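Local coordinates for putative ABC transporter amino acid-binding protein (Sinorhizobium meliloti, PDB 2Q88), which probably binds the compatible solutes ectoine and hydroxyectoine as the substrate-binding protein of an ABC transporter, at residues 15-26 / 72-81; 89-97 / 215-226. All coordinates share one frame; numbering follows the deposited sequence.

Contact 1: 15-26 / 72-81. With CD (cadmium ion), chain E; 4CS ((4S)-2-methyl-1,4,5,6-tetrahydropyrimidine-4-carboxylic acid), chain F.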
loop_
_atom_site.group_PDB
_atom_site.type_symbol
_atom_site.label_atom_id
_atom_site.label_comp_id
_atom_site.label_asym_id
_atom_site.label_seq_id
_atom_site.Cartn_x
_atom_site.Cartn_y
_atom_site.Cartn_z
ATOM N N ALA A 15 -7.634 -10.392 14.971
ATOM C CA ALA A 15 -7.692 -10.548 13.520
ATOM C C ALA A 15 -6.278 -10.709 12.986
ATOM O O ALA A 15 -5.351 -10.059 13.468
ATOM C CB ALA A 15 -8.350 -9.315 12.876
ATOM N N ARG A 16 -6.114 -11.578 11.997
ATOM C CA ARG A 16 -4.838 -11.714 11.297
ATOM C C ARG A 16 -4.828 -10.747 10.121
ATOM O O ARG A 16 -5.723 -10.791 9.274
ATOM C CB ARG A 16 -4.641 -13.131 10.773
ATOM C CG ARG A 16 -4.603 -14.198 11.842
ATOM C CD ARG A 16 -4.603 -15.594 11.272
ATOM N NE ARG A 16 -4.636 -16.595 12.329
ATOM C CZ ARG A 16 -3.560 -17.082 12.922
ATOM N NH1 ARG A 16 -2.349 -16.659 12.558
ATOM N NH2 ARG A 16 -3.688 -17.996 13.883
ATOM N N ILE A 17 -3.820 -9.885 10.069
ATOM C CA ILE A 17 -3.722 -8.882 8.998
ATOM C C ILE A 17 -2.444 -9.082 8.182
ATOM O O ILE A 17 -1.430 -9.541 8.703
ATOM C CB ILE A 17 -3.838 -7.424 9.558
ATOM C CG1 ILE A 17 -2.682 -7.090 10.520
ATOM C CG2 ILE A 17 -5.228 -7.200 10.216
ATOM C CD1 ILE A 17 -2.663 -5.651 11.084
ATOM N N ALA A 18 -2.494 -8.735 6.902
ATOM C CA ALA A 18 -1.323 -8.840 6.049
ATOM C C ALA A 18 -0.761 -7.445 5.838
ATOM O O ALA A 18 -1.517 -6.522 5.521
ATOM C CB ALA A 18 -1.689 -9.486 4.730
ATOM N N ILE A 19 0.556 -7.302 6.040
ATOM C CA ILE A 19 1.285 -6.040 5.845
ATOM C C ILE A 19 2.580 -6.280 5.054
ATOM O O ILE A 19 2.966 -7.424 4.842
ATOM C CB ILE A 19 1.636 -5.389 7.203
ATOM C CG1 ILE A 19 2.677 -6.224 7.965
ATOM C CG2 ILE A 19 0.379 -5.163 8.043
ATOM C CD1 ILE A 19 3.384 -5.441 9.072
ATOM N N ALA A 20 3.260 -5.208 4.634
ATOM C CA ALA A 20 4.506 -5.362 3.873
ATOM C C ALA A 20 5.746 -4.753 4.518
ATOM O O ALA A 20 6.856 -4.998 4.040
ATOM C CB ALA A 20 4.344 -4.821 2.461
ATOM N N ASN A 21 5.569 -3.967 5.579
ATOM C CA ASN A 21 6.672 -3.202 6.197
ATOM C C ASN A 21 7.224 -2.103 5.260
ATOM O O ASN A 21 8.343 -2.188 4.761
ATOM C CB ASN A 21 7.791 -4.124 6.699
ATOM C CG ASN A 21 8.702 -3.443 7.705
ATOM O OD1 ASN A 21 8.358 -2.403 8.274
ATOM N ND2 ASN A 21 9.871 -4.026 7.930
ATOM N N GLU A 22 6.407 -1.086 5.019
ATOM C CA GLU A 22 6.748 0.018 4.116
ATOM C C GLU A 22 6.220 1.316 4.726
ATOM O O GLU A 22 5.108 1.743 4.413
ATOM C CB GLU A 22 6.143 -0.212 2.725
ATOM C CG GLU A 22 6.482 0.887 1.708
ATOM C CD GLU A 22 5.729 0.741 0.399
ATOM O OE1 GLU A 22 5.736 -0.379 -0.155
ATOM O OE2 GLU A 22 5.143 1.751 -0.088
ATOM N N PRO A 23 6.987 1.919 5.639
ATOM C CA PRO A 23 6.562 3.168 6.272
ATOM C C PRO A 23 6.295 4.268 5.232
ATOM O O PRO A 23 7.045 4.352 4.253
ATOM C CB PRO A 23 7.756 3.551 7.170
ATOM C CG PRO A 23 8.554 2.289 7.374
ATOM C CD PRO A 23 8.277 1.423 6.162
ATOM N N PRO A 24 5.305 5.141 5.444
ATOM C CA PRO A 24 4.421 5.159 6.617
ATOM C C PRO A 24 3.101 4.382 6.500
ATOM O O PRO A 24 2.210 4.578 7.339
ATOM C CB PRO A 24 4.091 6.645 6.740
ATOM C CG PRO A 24 4.005 7.106 5.306
ATOM C CD PRO A 24 5.063 6.300 4.568
ATOM N N PHE A 25 2.969 3.521 5.494
ATOM C CA PHE A 25 1.790 2.665 5.365
ATOM C C PHE A 25 1.755 1.584 6.452
ATOM O O PHE A 25 0.719 1.376 7.080
ATOM C CB PHE A 25 1.742 2.014 3.989
ATOM C CG PHE A 25 1.553 2.993 2.859
ATOM C CD1 PHE A 25 2.638 3.659 2.310
ATOM C CD2 PHE A 25 0.284 3.233 2.334
ATOM C CE1 PHE A 25 2.468 4.568 1.245
ATOM C CE2 PHE A 25 0.103 4.128 1.269
ATOM C CZ PHE A 25 1.198 4.793 0.728
ATOM N N THR A 26 2.886 0.904 6.651
ATOM C CA THR A 26 3.019 -0.167 7.655
ATOM C C THR A 26 4.431 -0.104 8.190
ATOM O O THR A 26 5.354 0.283 7.473
ATOM C CB THR A 26 2.806 -1.575 7.048
ATOM O OG1 THR A 26 3.697 -1.754 5.945
ATOM C CG2 THR A 26 1.402 -1.742 6.432
ATOM N N ARG A 72 -5.823 -17.484 4.799
ATOM C CA ARG A 72 -4.695 -17.425 5.727
ATOM C C ARG A 72 -4.732 -16.186 6.613
ATOM O O ARG A 72 -4.312 -16.238 7.771
ATOM C CB ARG A 72 -3.355 -17.527 4.997
ATOM C CG ARG A 72 -3.068 -18.927 4.473
ATOM C CD ARG A 72 -1.667 -19.111 3.931
ATOM N NE ARG A 72 -1.491 -18.524 2.603
ATOM C CZ ARG A 72 -1.710 -19.170 1.459
ATOM N NH1 ARG A 72 -2.135 -20.427 1.473
ATOM N NH2 ARG A 72 -1.508 -18.557 0.295
ATOM N N HIS A 73 -5.233 -15.082 6.069
ATOM C CA HIS A 73 -5.408 -13.864 6.860
ATOM C C HIS A 73 -6.840 -13.357 6.763
ATOM O O HIS A 73 -7.605 -13.774 5.878
ATOM C CB HIS A 73 -4.385 -12.811 6.449
ATOM C CG HIS A 73 -2.995 -13.361 6.342
ATOM N ND1 HIS A 73 -2.373 -13.579 5.133
ATOM C CD2 HIS A 73 -2.139 -13.808 7.293
ATOM C CE1 HIS A 73 -1.177 -14.100 5.343
ATOM N NE2 HIS A 73 -1.011 -14.253 6.646
ATOM N N ASP A 74 -7.195 -12.468 7.681
ATOM C CA ASP A 74 -8.572 -11.981 7.801
ATOM C C ASP A 74 -8.794 -10.696 7.012
ATOM O O ASP A 74 -9.891 -10.446 6.521
ATOM C CB ASP A 74 -8.911 -11.782 9.275
ATOM C CG ASP A 74 -8.754 -13.068 10.078
ATOM O OD1 ASP A 74 -9.283 -14.102 9.619
ATOM O OD2 ASP A 74 -8.106 -13.155 11.151
ATOM N N ALA A 75 -7.747 -9.885 6.907
ATOM C CA ALA A 75 -7.803 -8.631 6.162
ATOM C C ALA A 75 -6.427 -8.305 5.616
ATOM O O ALA A 75 -5.429 -8.712 6.192
ATOM C CB ALA A 75 -8.287 -7.498 7.075
ATOM N N ILE A 76 -6.373 -7.576 4.503
ATOM C CA ILE A 76 -5.110 -6.984 4.041
ATOM C C ILE A 76 -5.144 -5.527 4.457
ATOM O O ILE A 76 -6.030 -4.801 4.042
ATOM C CB ILE A 76 -4.974 -7.101 2.496
ATOM C CG1 ILE A 76 -4.916 -8.565 2.061
ATOM C CG2 ILE A 76 -3.734 -6.377 2.012
ATOM C CD1 ILE A 76 -5.213 -8.756 0.556
ATOM N N THR A 77 -4.206 -5.091 5.290
ATOM C CA THR A 77 -4.204 -3.704 5.741
ATOM C C THR A 77 -2.803 -3.164 5.520
ATOM O O THR A 77 -2.008 -3.054 6.452
ATOM C CB THR A 77 -4.590 -3.617 7.227
ATOM O OG1 THR A 77 -3.678 -4.408 7.981
ATOM C CG2 THR A 77 -5.939 -4.287 7.489
ATOM N N ALA A 78 -2.508 -2.818 4.272
ATOM C CA ALA A 78 -1.127 -2.672 3.840
ATOM C C ALA A 78 -0.895 -1.532 2.856
ATOM O O ALA A 78 0.213 -1.375 2.351
ATOM C CB ALA A 78 -0.638 -3.996 3.239
ATOM N N GLY A 79 -1.928 -0.737 2.588
ATOM C CA GLY A 79 -1.852 0.240 1.512
ATOM C C GLY A 79 -1.978 -0.461 0.169
ATOM O O GLY A 79 -1.358 -0.046 -0.817
ATOM N N LEU A 80 -2.768 -1.531 0.134
ATOM C CA LEU A 80 -3.022 -2.271 -1.114
ATOM C C LEU A 80 -4.056 -1.520 -1.950
ATOM O O LEU A 80 -5.273 -1.658 -1.751
ATOM C CB LEU A 80 -3.454 -3.720 -0.831
ATOM C CG LEU A 80 -3.502 -4.656 -2.049
ATOM C CD1 LEU A 80 -2.108 -5.097 -2.497
ATOM C CD2 LEU A 80 -4.379 -5.856 -1.759
ATOM N N PHE A 81 -3.558 -0.700 -2.870
ATOM C CA PHE A 81 -4.376 0.258 -3.592
ATOM C C PHE A 81 -5.491 -0.409 -4.395
ATOM O O PHE A 81 -5.285 -1.479 -4.980
ATOM C CB PHE A 81 -3.514 1.096 -4.543
ATOM C CG PHE A 81 -2.466 1.946 -3.860
ATOM C CD1 PHE A 81 -2.790 2.758 -2.769
ATOM C CD2 PHE A 81 -1.164 2.007 -4.380
ATOM C CE1 PHE A 81 -1.812 3.572 -2.168
ATOM C CE2 PHE A 81 -0.183 2.819 -3.775
ATOM C CZ PHE A 81 -0.519 3.595 -2.677
HETATM CD CD CD E . 0.296 -15.667 8.281
HETATM O O 4CS F . 0.531 -2.270 -5.081
HETATM C C 4CS F . 0.300 -1.489 -4.158
HETATM O OXT 4CS F . -0.826 -1.451 -3.647
HETATM C CA 4CS F . 1.392 -0.550 -3.663
HETATM C CB 4CS F . 2.761 -1.201 -3.610
HETATM C CAD 4CS F . 3.801 -0.175 -3.150
HETATM N NAG 4CS F . 3.384 0.403 -1.845
HETATM C CAI 4CS F . 2.030 0.483 -1.484
HETATM C CAA 4CS F . 1.621 1.070 -0.122
HETATM N N 4CS F . 1.034 -0.001 -2.343
HETATM O O HOH W 1 -0.775 -15.909 10.363
HETATM O O HOH W 2 2.651 -1.837 3.348
#

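Contact 2: 89-97 / 215-226. With CD (cadmium ion), chain D.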
loop_
_atom_site.group_PDB
_atom_site.type_symbol
_atom_site.label_atom_id
_atom_site.label_comp_id
_atom_site.label_asym_id
_atom_site.label_seq_id
_atom_site.Cartn_x
_atom_site.Cartn_y
_atom_site.Cartn_z
ATOM N N ALA A 89 -11.453 -9.376 -6.904
ATOM C CA ALA A 89 -10.906 -10.527 -6.167
ATOM C C ALA A 89 -11.173 -10.469 -4.666
ATOM O O ALA A 89 -11.165 -11.499 -3.995
ATOM C CB ALA A 89 -9.402 -10.646 -6.415
ATOM N N VAL A 90 -11.390 -9.259 -4.148
ATOM C CA VAL A 90 -11.577 -9.029 -2.711
ATOM C C VAL A 90 -12.754 -8.095 -2.429
ATOM O O VAL A 90 -13.230 -7.401 -3.328
ATOM C CB VAL A 90 -10.303 -8.413 -2.067
ATOM C CG1 VAL A 90 -9.126 -9.345 -2.219
ATOM C CG2 VAL A 90 -9.982 -7.061 -2.690
ATOM N N ALA A 91 -13.214 -8.082 -1.180
ATOM C CA ALA A 91 -14.217 -7.125 -0.723
ATOM C C ALA A 91 -13.508 -6.002 0.042
ATOM O O ALA A 91 -13.085 -6.190 1.175
ATOM C CB ALA A 91 -15.232 -7.818 0.170
ATOM N N TYR A 92 -13.386 -4.847 -0.606
ATOM C CA TYR A 92 -12.716 -3.676 -0.057
ATOM C C TYR A 92 -13.636 -2.859 0.829
ATOM O O TYR A 92 -14.840 -2.760 0.575
ATOM C CB TYR A 92 -12.250 -2.763 -1.192
ATOM C CG TYR A 92 -10.838 -2.995 -1.695
ATOM C CD1 TYR A 92 -9.733 -2.715 -0.894
ATOM C CD2 TYR A 92 -10.615 -3.427 -2.999
ATOM C CE1 TYR A 92 -8.429 -2.902 -1.371
ATOM C CE2 TYR A 92 -9.322 -3.623 -3.488
ATOM C CZ TYR A 92 -8.244 -3.369 -2.670
ATOM O OH TYR A 92 -6.975 -3.555 -3.157
ATOM N N SER A 93 -13.055 -2.255 1.859
ATOM C CA SER A 93 -13.717 -1.202 2.596
ATOM C C SER A 93 -13.748 0.055 1.737
ATOM O O SER A 93 -13.239 0.066 0.627
ATOM C CB SER A 93 -12.924 -0.882 3.863
ATOM O OG SER A 93 -11.729 -0.198 3.518
ATOM N N GLN A 94 -14.331 1.121 2.274
ATOM C CA GLN A 94 -14.250 2.452 1.670
ATOM C C GLN A 94 -12.799 2.972 1.767
ATOM O O GLN A 94 -12.001 2.380 2.492
ATOM C CB GLN A 94 -15.260 3.378 2.367
ATOM C CG GLN A 94 -16.734 3.054 2.008
ATOM C CD GLN A 94 -17.039 3.174 0.515
ATOM O OE1 GLN A 94 -16.502 4.045 -0.177
ATOM N NE2 GLN A 94 -17.909 2.302 0.022
ATOM N N PRO A 95 -12.440 4.022 1.021
ATOM C CA PRO A 95 -11.048 4.466 0.940
ATOM C C PRO A 95 -10.472 4.951 2.260
ATOM O O PRO A 95 -11.186 5.514 3.089
ATOM C CB PRO A 95 -11.084 5.619 -0.067
ATOM C CG PRO A 95 -12.393 5.534 -0.752
ATOM C CD PRO A 95 -13.330 4.859 0.199
ATOM N N ILE A 96 -9.175 4.719 2.440
ATOM C CA ILE A 96 -8.480 5.096 3.668
ATOM C C ILE A 96 -7.218 5.901 3.387
ATOM O O ILE A 96 -7.138 7.079 3.764
ATOM C CB ILE A 96 -8.145 3.837 4.529
ATOM C CG1 ILE A 96 -9.433 3.110 4.935
ATOM C CG2 ILE A 96 -7.341 4.248 5.772
ATOM C CD1 ILE A 96 -9.246 1.756 5.622
ATOM N N LEU A 97 -6.232 5.265 2.747
ATOM C CA LEU A 97 -4.918 5.883 2.490
ATOM C C LEU A 97 -4.693 6.169 1.011
ATOM O O LEU A 97 -4.639 5.253 0.189
ATOM C CB LEU A 97 -3.782 5.004 3.002
ATOM C CG LEU A 97 -3.825 4.536 4.464
ATOM C CD1 LEU A 97 -2.522 3.824 4.787
ATOM C CD2 LEU A 97 -3.996 5.722 5.405
ATOM N N ARG A 215 -16.685 -6.926 6.384
ATOM C CA ARG A 215 -16.403 -5.688 5.638
ATOM C C ARG A 215 -17.429 -4.584 5.971
ATOM O O ARG A 215 -17.036 -3.449 6.242
ATOM C CB ARG A 215 -16.358 -5.974 4.132
ATOM C CG ARG A 215 -15.930 -4.811 3.251
ATOM C CD ARG A 215 -17.037 -3.835 2.919
ATOM N NE ARG A 215 -18.230 -4.515 2.425
ATOM C CZ ARG A 215 -18.426 -4.846 1.160
ATOM N NH1 ARG A 215 -17.510 -4.555 0.243
ATOM N NH2 ARG A 215 -19.549 -5.459 0.805
ATOM N N ASP A 216 -18.722 -4.926 5.976
ATOM C CA ASP A 216 -19.798 -3.985 6.357
ATOM C C ASP A 216 -19.598 -3.388 7.737
ATOM O O ASP A 216 -19.707 -2.179 7.912
ATOM C CB ASP A 216 -21.178 -4.658 6.344
ATOM C CG ASP A 216 -21.616 -5.094 4.967
ATOM O OD1 ASP A 216 -20.943 -4.774 3.962
ATOM O OD2 ASP A 216 -22.654 -5.766 4.812
ATOM N N ALA A 217 -19.350 -4.252 8.724
ATOM C CA ALA A 217 -19.091 -3.830 10.101
ATOM C C ALA A 217 -17.870 -2.910 10.230
ATOM O O ALA A 217 -17.903 -1.893 10.936
ATOM C CB ALA A 217 -18.926 -5.056 10.990
ATOM N N PHE A 218 -16.794 -3.278 9.549
ATOM C CA PHE A 218 -15.596 -2.455 9.471
ATOM C C PHE A 218 -15.957 -1.081 8.883
ATOM O O PHE A 218 -15.565 -0.043 9.408
ATOM C CB PHE A 218 -14.563 -3.180 8.598
ATOM C CG PHE A 218 -13.216 -2.516 8.544
ATOM C CD1 PHE A 218 -12.920 -1.577 7.543
ATOM C CD2 PHE A 218 -12.225 -2.846 9.465
ATOM C CE1 PHE A 218 -11.655 -0.967 7.484
ATOM C CE2 PHE A 218 -10.955 -2.232 9.412
ATOM C CZ PHE A 218 -10.677 -1.302 8.413
ATOM N N ASP A 219 -16.738 -1.088 7.806
ATOM C CA ASP A 219 -17.138 0.139 7.127
ATOM C C ASP A 219 -18.011 1.052 7.980
ATOM O O ASP A 219 -17.878 2.261 7.900
ATOM C CB ASP A 219 -17.846 -0.185 5.813
ATOM C CG ASP A 219 -16.885 -0.266 4.641
ATOM O OD1 ASP A 219 -15.730 0.166 4.802
ATOM O OD2 ASP A 219 -17.203 -0.718 3.520
ATOM N N VAL A 220 -18.887 0.475 8.803
ATOM C CA VAL A 220 -19.734 1.274 9.690
ATOM C C VAL A 220 -18.848 2.090 10.648
ATOM O O VAL A 220 -19.062 3.288 10.838
ATOM C CB VAL A 220 -20.781 0.393 10.439
ATOM C CG1 VAL A 220 -21.395 1.129 11.616
ATOM C CG2 VAL A 220 -21.892 -0.053 9.480
ATOM N N GLU A 221 -17.830 1.448 11.205
ATOM C CA GLU A 221 -16.900 2.120 12.129
ATOM C C GLU A 221 -15.996 3.135 11.430
ATOM O O GLU A 221 -15.674 4.185 12.001
ATOM C CB GLU A 221 -16.027 1.100 12.874
ATOM C CG GLU A 221 -16.768 0.168 13.841
ATOM C CD GLU A 221 -17.796 0.869 14.713
ATOM O OE1 GLU A 221 -17.439 1.825 15.440
ATOM O OE2 GLU A 221 -18.977 0.454 14.684
ATOM N N LEU A 222 -15.547 2.800 10.227
ATOM C CA LEU A 222 -14.710 3.711 9.428
ATOM C C LEU A 222 -15.441 5.015 9.131
ATOM O O LEU A 222 -14.851 6.093 9.209
ATOM C CB LEU A 222 -14.254 3.037 8.128
ATOM C CG LEU A 222 -13.425 3.830 7.091
ATOM C CD1 LEU A 222 -12.108 4.320 7.714
ATOM C CD2 LEU A 222 -13.117 2.969 5.857
ATOM N N ALA A 223 -16.718 4.908 8.764
ATOM C CA ALA A 223 -17.575 6.075 8.542
ATOM C C ALA A 223 -17.699 6.959 9.785
ATOM O O ALA A 223 -17.660 8.174 9.679
ATOM C CB ALA A 223 -18.957 5.654 8.042
ATOM N N LYS A 224 -17.854 6.351 10.955
ATOM C CA LYS A 224 -17.933 7.117 12.203
ATOM C C LYS A 224 -16.619 7.826 12.536
ATOM O O LYS A 224 -16.628 8.958 13.033
ATOM C CB LYS A 224 -18.385 6.216 13.361
ATOM C CG LYS A 224 -19.832 5.797 13.225
ATOM C CD LYS A 224 -20.373 5.064 14.444
ATOM C CE LYS A 224 -20.188 3.574 14.318
ATOM N NZ LYS A 224 -21.011 2.804 15.318
ATOM N N LEU A 225 -15.496 7.163 12.270
ATOM C CA LEU A 225 -14.169 7.761 12.442
ATOM C C LEU A 225 -13.992 8.968 11.517
ATOM O O LEU A 225 -13.470 10.008 11.930
ATOM C CB LEU A 225 -13.090 6.722 12.115
ATOM C CG LEU A 225 -12.172 6.053 13.140
ATOM C CD1 LEU A 225 -12.695 6.007 14.580
ATOM C CD2 LEU A 225 -11.750 4.670 12.637
ATOM N N LYS A 226 -14.419 8.812 10.267
ATOM C CA LYS A 226 -14.352 9.898 9.276
ATOM C C LYS A 226 -15.183 11.100 9.717
ATOM O O LYS A 226 -14.691 12.221 9.713
ATOM C CB LYS A 226 -14.783 9.409 7.884
ATOM C CG LYS A 226 -13.736 8.513 7.195
ATOM C CD LYS A 226 -14.256 7.912 5.896
ATOM C CE LYS A 226 -13.135 7.216 5.114
ATOM N NZ LYS A 226 -13.632 6.568 3.872
HETATM CD CD CD D . -23.999 -7.001 3.644
HETATM O O HOH W 3 -24.457 -8.808 5.144
HETATM O O HOH W 4 -23.895 -5.810 2.544
HETATM O O HOH W 5 -25.247 -7.735 1.605
#

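Contact 1: 15-26 / 72-81
His-73 lies alongside Arg-16 where strand 14-19, the central strand of a three-strand parallel sheet, pairs with 75-76; the strand order 2-1-3 fits a lobe of the periplasmic binding protein fold. The imidazole turns one edge to Arg-16 CB and uses NE2, 2.5 Å from a cadmium ion in the ring plane; Ser-57 is a further ligand of that ion. Asp-74 grips Arg-16 twice. With CG swung beside its own backbone N, the carboxylate reaches back and OD2 accepts a hydrogen bond from Arg-16 N at 2.7 Å and 175°, on its anti side, while OD1 forms a salt bridge with Lys-5. In the other direction Arg-16 O accepts from two successive amides, Asp-74 N at 2.7 Å and Ala-75 N at 3.2 Å. Parallel pairing continues as Ala-18 N donates to Ala-75 O, and Thr-77 N to Ala-18 O. Thr-77 has OG1 between its N and carbonyl carbon (chi1 58°), which places it 3.4 Å from Ile-17 CB; this hydroxyl is buried with no polar partner in the model. Beyond the strand, the Ala-78 carbonyl is linked to Thr-26 OG1 through one water. Gly-79 brings its bare CA beside Phe-25 CD2, where a CB would clash. Phe-81 closes the run: its N donates to ectoine OXT at 2.9 Å, and its ring sits obliquely to that of Phe-25, planes 79° apart. Across the pocket Glu-22, itself held by Tyr-61 and Ser-176, accepts ectoine NAG on OE2 at 2.8 Å, with a weak second bond on OE1. The ectoine methyl carbon CAA rests 3.4 Å above the plane of the Phe-25 ring, over its centre.

Contact 2: 89-97 / 215-226
Arg-215 bends over Ala-91 and Tyr-92, the first of five helix residues, with Phe-218, Asp-219, Leu-222 and Lys-226, whose side chains meet strand 91-92 and the chain after it. Its CG leaves anti to the backbone N (chi1 -174°), then chi2 and chi3 fold the chain so that one guanidinium face covers Ala-91 CB and the edge meets Tyr-92 O, with NH1 at 3.2 Å and nearly straight (165°). NE is turned the other way, to Asp-216 OD1 in a salt bridge, while OD2 of that aspartate binds a cadmium ion together with Glu-212. A methionine in place of Arg-215 would probably cost Tyr-92 O one of its donors, Arg-250 being another, and leave Asp-216 OD1 without its charged mate. One turn on, Asp-219 lies at about a right angle to Gln-94; its OD1 accepts Gln-94 N at 3.0 Å on the syn side and also touches Ser-93 CB. Gln-94 sends its own amide oxygen to Arg-250 N. Between these polar grips the apolar layer is small: Ile-96 CD1 comes to the edge of the Phe-218 ring, and Ile-96 CG1 lies 3.8 Å from Leu-222 CD2. Lys-226, extended beyond CG, brings NZ to Pro-95 O at 2.8 Å in the carbonyl plane, and Phe-231 adds a cation-pi partner. The helix thus meets the backbone groups Tyr-92 O, Gln-94 N and Pro-95 O with charged side chains, in addition to the backbone pairing of 89-97 with 203-207, which is consistent with a polar clasp along this side of the segment.

The two contacts come in series along the chain, contact 1 closing before contact 2 opens, with their centres about 14 Å apart. Contact 1 lies nearer the middle of the molecule and ends at the ectoine pocket; contact 2 covers the flank of the same lobe. Helix 37-48 serves both, carrying Ala-42 against Thr-77 and Ile-45 against Phe-218. They also touch directly: Tyr-92 OH probably hydrogen-bonds to Leu-80 O, 2.9 Å away, and Leu-97 CD1 packs on Phe-25 CD2 at 3.8 Å. The segment that helix 212-228 holds therefore backs the residues lining the pocket, tying a late helix of the chain to the early ligand-binding loops.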